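Side-chain contacts in Two-component system sensor histidine kinase (Bacteroides thetaiotaomicron, PDB 3OTT), which is probably a saccharide-sensing histidine kinase receptor that phosphorylates itself and regulates transcription, seen here as its extracellular beta-propeller and beta-sandwich region: residues Gly142-Thr147 with Gly166-Ile171; Ile152-Lys155 with Ile159-Gly162. All blocks are in the same frame, centred on the assembly; numbering follows the deposited sequence.

Interaction 1: residues Gly142-Thr147 with Gly166-Ile171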
loop_
_atom_site.group_PDB
_atom_site.type_symbol
_atom_site.label_atom_id
_atom_site.label_comp_id
_atom_site.label_asym_id
_atom_site.label_seq_id
_atom_site.Cartn_x
_atom_site.Cartn_y
_atom_site.Cartn_z
ATOM N N GLY B 142 -22.468 28.377 -11.625
ATOM C CA GLY B 142 -23.249 28.482 -10.374
ATOM C C GLY B 142 -22.355 28.663 -9.151
ATOM O O GLY B 142 -22.727 28.290 -8.035
ATOM N N LEU B 143 -21.158 29.213 -9.333
ATOM C CA LEU B 143 -20.348 29.570 -8.162
ATOM C C LEU B 143 -21.086 30.614 -7.323
ATOM O O LEU B 143 -21.762 31.470 -7.879
ATOM C CB LEU B 143 -18.994 30.097 -8.591
ATOM C CG LEU B 143 -17.894 29.084 -8.843
ATOM C CD1 LEU B 143 -16.656 29.862 -9.222
ATOM C CD2 LEU B 143 -17.641 28.226 -7.590
ATOM N N PRO B 144 -20.995 30.536 -5.978
ATOM C CA PRO B 144 -21.737 31.587 -5.238
ATOM C C PRO B 144 -21.044 32.968 -5.373
ATOM O O PRO B 144 -21.707 34.003 -5.332
ATOM C CB PRO B 144 -21.799 31.062 -3.785
ATOM C CG PRO B 144 -20.757 29.983 -3.706
ATOM C CD PRO B 144 -20.512 29.460 -5.099
ATOM N N ASN B 145 -19.732 32.967 -5.617
ATOM C CA ASN B 145 -18.950 34.206 -5.755
ATOM C C ASN B 145 -17.649 33.823 -6.507
ATOM O O ASN B 145 -17.303 32.663 -6.532
ATOM C CB ASN B 145 -18.741 34.830 -4.355
ATOM C CG ASN B 145 -18.197 36.250 -4.395
ATOM O OD1 ASN B 145 -17.002 36.448 -4.624
ATOM N ND2 ASN B 145 -19.051 37.246 -4.144
ATOM N N ASN B 146 -17.019 34.761 -7.213
ATOM C CA ASN B 146 -15.746 34.544 -7.932
ATOM C C ASN B 146 -14.511 34.800 -7.067
ATOM O O ASN B 146 -13.409 34.501 -7.496
ATOM C CB ASN B 146 -15.664 35.477 -9.156
ATOM C CG ASN B 146 -16.754 35.154 -10.204
ATOM O OD1 ASN B 146 -16.965 33.966 -10.574
ATOM N ND2 ASN B 146 -17.479 36.199 -10.657
ATOM N N THR B 147 -14.691 35.376 -5.874
ATOM C CA THR B 147 -13.596 35.492 -4.906
ATOM C C THR B 147 -13.401 34.217 -4.082
ATOM O O THR B 147 -14.209 33.927 -3.204
ATOM C CB THR B 147 -13.764 36.711 -4.011
ATOM O OG1 THR B 147 -13.768 37.867 -4.844
ATOM C CG2 THR B 147 -12.565 36.881 -3.045
ATOM N N GLY B 166 -19.634 31.960 0.821
ATOM C CA GLY B 166 -20.120 30.612 1.155
ATOM C C GLY B 166 -19.387 29.441 0.525
ATOM O O GLY B 166 -18.382 29.604 -0.201
ATOM N N LEU B 167 -19.912 28.253 0.804
ATOM C CA LEU B 167 -19.289 27.011 0.433
ATOM C C LEU B 167 -20.083 26.301 -0.638
ATOM O O LEU B 167 -21.319 26.257 -0.610
ATOM C CB LEU B 167 -19.226 26.129 1.655
ATOM C CG LEU B 167 -18.522 24.778 1.542
ATOM C CD1 LEU B 167 -17.019 24.910 1.365
ATOM C CD2 LEU B 167 -18.879 23.985 2.788
ATOM N N CYS B 168 -19.366 25.696 -1.562
ATOM C CA CYS B 168 -19.977 24.920 -2.554
ATOM C C CYS B 168 -19.064 23.760 -2.899
ATOM O O CYS B 168 -17.927 23.677 -2.431
ATOM C CB CYS B 168 -20.260 25.792 -3.743
ATOM S SG CYS B 168 -18.838 26.323 -4.644
ATOM N N ARG B 169 -19.578 22.870 -3.731
ATOM C CA ARG B 169 -18.928 21.633 -4.050
ATOM C C ARG B 169 -19.018 21.347 -5.535
ATOM O O ARG B 169 -20.104 21.357 -6.104
ATOM C CB ARG B 169 -19.576 20.485 -3.283
ATOM C CG ARG B 169 -18.977 19.152 -3.672
ATOM C CD ARG B 169 -19.477 18.005 -2.815
ATOM N NE ARG B 169 -20.930 17.889 -2.766
ATOM C CZ ARG B 169 -21.585 17.271 -1.787
ATOM N NH1 ARG B 169 -20.923 16.714 -0.770
ATOM N NH2 ARG B 169 -22.901 17.235 -1.815
ATOM N N TYR B 170 -17.897 21.021 -6.169
ATOM C CA TYR B 170 -17.944 20.755 -7.614
ATOM C C TYR B 170 -18.758 19.522 -8.023
ATOM O O TYR B 170 -18.668 18.458 -7.392
ATOM C CB TYR B 170 -16.544 20.559 -8.111
ATOM C CG TYR B 170 -16.390 20.479 -9.587
ATOM C CD1 TYR B 170 -17.005 21.395 -10.434
ATOM C CD2 TYR B 170 -15.587 19.498 -10.133
ATOM C CE1 TYR B 170 -16.805 21.309 -11.822
ATOM C CE2 TYR B 170 -15.352 19.427 -11.485
ATOM C CZ TYR B 170 -15.958 20.311 -12.332
ATOM O OH TYR B 170 -15.713 20.193 -13.694
ATOM N N ILE B 171 -19.496 19.676 -9.114
ATOM C CA ILE B 171 -20.261 18.581 -9.714
ATOM C C ILE B 171 -19.628 18.198 -11.069
ATOM O O ILE B 171 -19.901 18.836 -12.072
ATOM C CB ILE B 171 -21.754 18.961 -9.901
ATOM C CG1 ILE B 171 -22.290 19.661 -8.632
ATOM C CG2 ILE B 171 -22.566 17.704 -10.305
ATOM C CD1 ILE B 171 -23.754 20.387 -8.784
#
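Leu-143 and Pro-144 run past the strand 166-171 without pairing with it, their CA atoms 7.3 Å from that of Cys-168 and 6.7 Å from that of Gly-166 respectively, and the loop reaches the strand with its side chains, which meet the side chain of Cys-168 and, more loosely, the backbone O of Gly-166. The thiol of Cys-168 is the centre of the contact. A chi1 of 70° turns SG toward the loop, where it is met by two neighbours in sequence: CD of Pro-144 lies 3.6 Å from SG of Cys-168, and CD2 of Leu-143 lies 3.7 Å from the same sulfur. CB of Cys-168 also touches CD of Pro-144, at 3.9 Å, so the proline ring meets the cysteine by the carbon bonded to its nitrogen. Leu-143 reaches the sulfur with one methyl branch only. Farther along the ring, CG of Pro-144 approaches O of Gly-166 at 4.3 Å, a loose contact beside a residue that has no side chain. The loop then turns away from the strand and is held in shape by an Asx turn: N of Thr-147 donates to OD1 of Asn-145 at 2.8 Å, in the carbonyl plane and on a lone pair. In the fold, the loop links the short helix 138-141 to strand 148-153, the first strand of a four-stranded antiparallel propeller blade. Leu-143 and Cys-168 both pack on Phe-177 of the outermost strand 176-180, while Pro-144 rests on Thr-163 of strand 159-163.

Interaction 2: residues Ile152-Lys155 with Ile159-Gly162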
loop_
_atom_site.group_PDB
_atom_site.type_symbol
_atom_site.label_atom_id
_atom_site.label_comp_id
_atom_site.label_asym_id
_atom_site.label_seq_id
_atom_site.Cartn_x
_atom_site.Cartn_y
_atom_site.Cartn_z
ATOM N N ILE B 152 -10.062 22.553 -1.376
ATOM C CA ILE B 152 -9.523 21.245 -0.989
ATOM C C ILE B 152 -10.060 20.092 -1.797
ATOM O O ILE B 152 -11.191 20.114 -2.314
ATOM C CB ILE B 152 -9.710 20.887 0.540
ATOM C CG1 ILE B 152 -11.179 20.851 0.895
ATOM C CG2 ILE B 152 -8.810 21.772 1.483
ATOM C CD1 ILE B 152 -11.517 20.045 2.166
ATOM N N ARG B 153 -9.230 19.066 -1.881
ATOM C CA ARG B 153 -9.651 17.805 -2.453
ATOM C C ARG B 153 -9.746 16.819 -1.324
ATOM O O ARG B 153 -8.793 16.697 -0.567
ATOM C CB ARG B 153 -8.641 17.267 -3.497
ATOM C CG ARG B 153 -9.215 16.031 -4.220
ATOM C CD ARG B 153 -8.211 15.299 -5.087
ATOM N NE ARG B 153 -7.494 14.354 -4.283
ATOM C CZ ARG B 153 -7.594 13.026 -4.339
ATOM N NH1 ARG B 153 -8.336 12.398 -5.236
ATOM N NH2 ARG B 153 -6.877 12.331 -3.481
ATOM N N THR B 154 -10.884 16.147 -1.185
ATOM C CA THR B 154 -10.994 15.009 -0.255
ATOM C C THR B 154 -10.468 13.671 -0.848
ATOM O O THR B 154 -10.284 13.562 -2.058
ATOM C CB THR B 154 -12.434 14.802 0.223
ATOM O OG1 THR B 154 -13.280 14.631 -0.901
ATOM C CG2 THR B 154 -12.945 15.980 1.072
ATOM N N LYS B 155 -10.247 12.667 0.012
ATOM C CA LYS B 155 -9.803 11.308 -0.360
ATOM C C LYS B 155 -10.732 10.624 -1.358
ATOM O O LYS B 155 -10.313 9.777 -2.140
ATOM C CB LYS B 155 -9.704 10.445 0.888
ATOM C CG LYS B 155 -8.289 10.166 1.343
ATOM C CD LYS B 155 -7.360 11.433 1.369
ATOM C CE LYS B 155 -5.910 10.978 1.558
ATOM N NZ LYS B 155 -5.062 12.143 1.893
ATOM N N ILE B 159 -14.338 18.062 -4.719
ATOM C CA ILE B 159 -13.709 19.365 -4.629
ATOM C C ILE B 159 -14.599 20.343 -3.915
ATOM O O ILE B 159 -15.704 20.634 -4.395
ATOM C CB ILE B 159 -13.332 19.925 -6.014
ATOM C CG1 ILE B 159 -12.458 18.947 -6.824
ATOM C CG2 ILE B 159 -12.744 21.282 -5.902
ATOM C CD1 ILE B 159 -11.035 18.735 -6.293
ATOM N N TYR B 160 -14.074 20.898 -2.804
ATOM C CA TYR B 160 -14.781 21.849 -1.971
ATOM C C TYR B 160 -14.189 23.216 -2.170
ATOM O O TYR B 160 -12.986 23.367 -2.123
ATOM C CB TYR B 160 -14.757 21.427 -0.483
ATOM C CG TYR B 160 -15.671 20.242 -0.189
ATOM C CD1 TYR B 160 -15.208 18.964 -0.309
ATOM C CD2 TYR B 160 -17.002 20.429 0.185
ATOM C CE1 TYR B 160 -15.996 17.878 -0.021
ATOM C CE2 TYR B 160 -17.847 19.348 0.439
ATOM C CZ TYR B 160 -17.328 18.064 0.303
ATOM O OH TYR B 160 -18.103 16.966 0.535
ATOM N N VAL B 161 -15.020 24.227 -2.378
ATOM C CA VAL B 161 -14.535 25.581 -2.702
ATOM C C VAL B 161 -15.171 26.595 -1.732
ATOM O O VAL B 161 -16.392 26.801 -1.749
ATOM C CB VAL B 161 -14.902 25.956 -4.168
ATOM C CG1 VAL B 161 -14.476 27.429 -4.527
ATOM C CG2 VAL B 161 -14.339 24.949 -5.093
ATOM N N GLY B 162 -14.333 27.245 -0.915
ATOM C CA GLY B 162 -14.764 28.276 0.018
ATOM C C GLY B 162 -14.541 29.650 -0.596
ATOM O O GLY B 162 -13.445 29.975 -1.062
#
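The phenol ring of Tyr-160 meets Thr-154 obliquely, through the methyl CG2, which lies 3.8 Å from CE1 and 4.0 Å from CD1 of Tyr-160, on the CD1-CE1 side of the ring. Ile-180 also packs against this tyrosine. At the base of the ring, CB of Tyr-160 meets CG1 of Ile-152 at 3.9 Å; a chi1 of 61° places CG1 there, on the face of the sheet that carries the tyrosine. Arg-153 and Ile-159 meet on the other face, where CD1 of Ile-159 lies 3.9 Å from CG of Arg-153. Only the aliphatic root of the arginine takes part: its chain bends at chi3 and leads the guanidinium group away, to Asn-157. Between the faces, Ile-152 and Tyr-160 form an antiparallel hydrogen-bonded pair, with N of Ile-152 3.1 Å from O of Tyr-160 and N of Tyr-160 3.0 Å from O of Ile-152. Arg-153 and Ile-159 are the adjoining non-hydrogen-bonded pair. This is the hairpin of the first two strands of a propeller blade, set between its neighbours: Ile-152 and Tyr-160 pack on Leu-196 of strand 193-199, Arg-153 and Ile-159 on Gln-111 of strand 105-111. OG1 of Thr-154 is hydrogen-bonded to OD1 of Asp-156 and to the backbone N of Gln-158, which leaves its methyl for the tyrosine. The chemistry thus divides the work: backbone bonds set the register, apolar carbons meet on both faces, and the polar ends find partners beyond the pairing, Tyr-160 OH reaching Arg-169.

Both contacts belong to one propeller blade, and interaction 2 is nested in the chain between the two segments of interaction 1. Interaction 2 is a buried contact joining the first two strands of the blade in sequence, with regular backbone pairing and side chains on both faces. Interaction 1 is partly buried, lies farther from the centre of the chain and packs the loop entering the blade against its third strand by apolar contacts. Strands 159-163 and 166-171 are neighbours in the sheet and connect the two: N of Tyr-170 lies 2.8 Å from O of Ile-159, and N of Val-161 lies 3.0 Å from O of Cys-168, both probable hydrogen bonds.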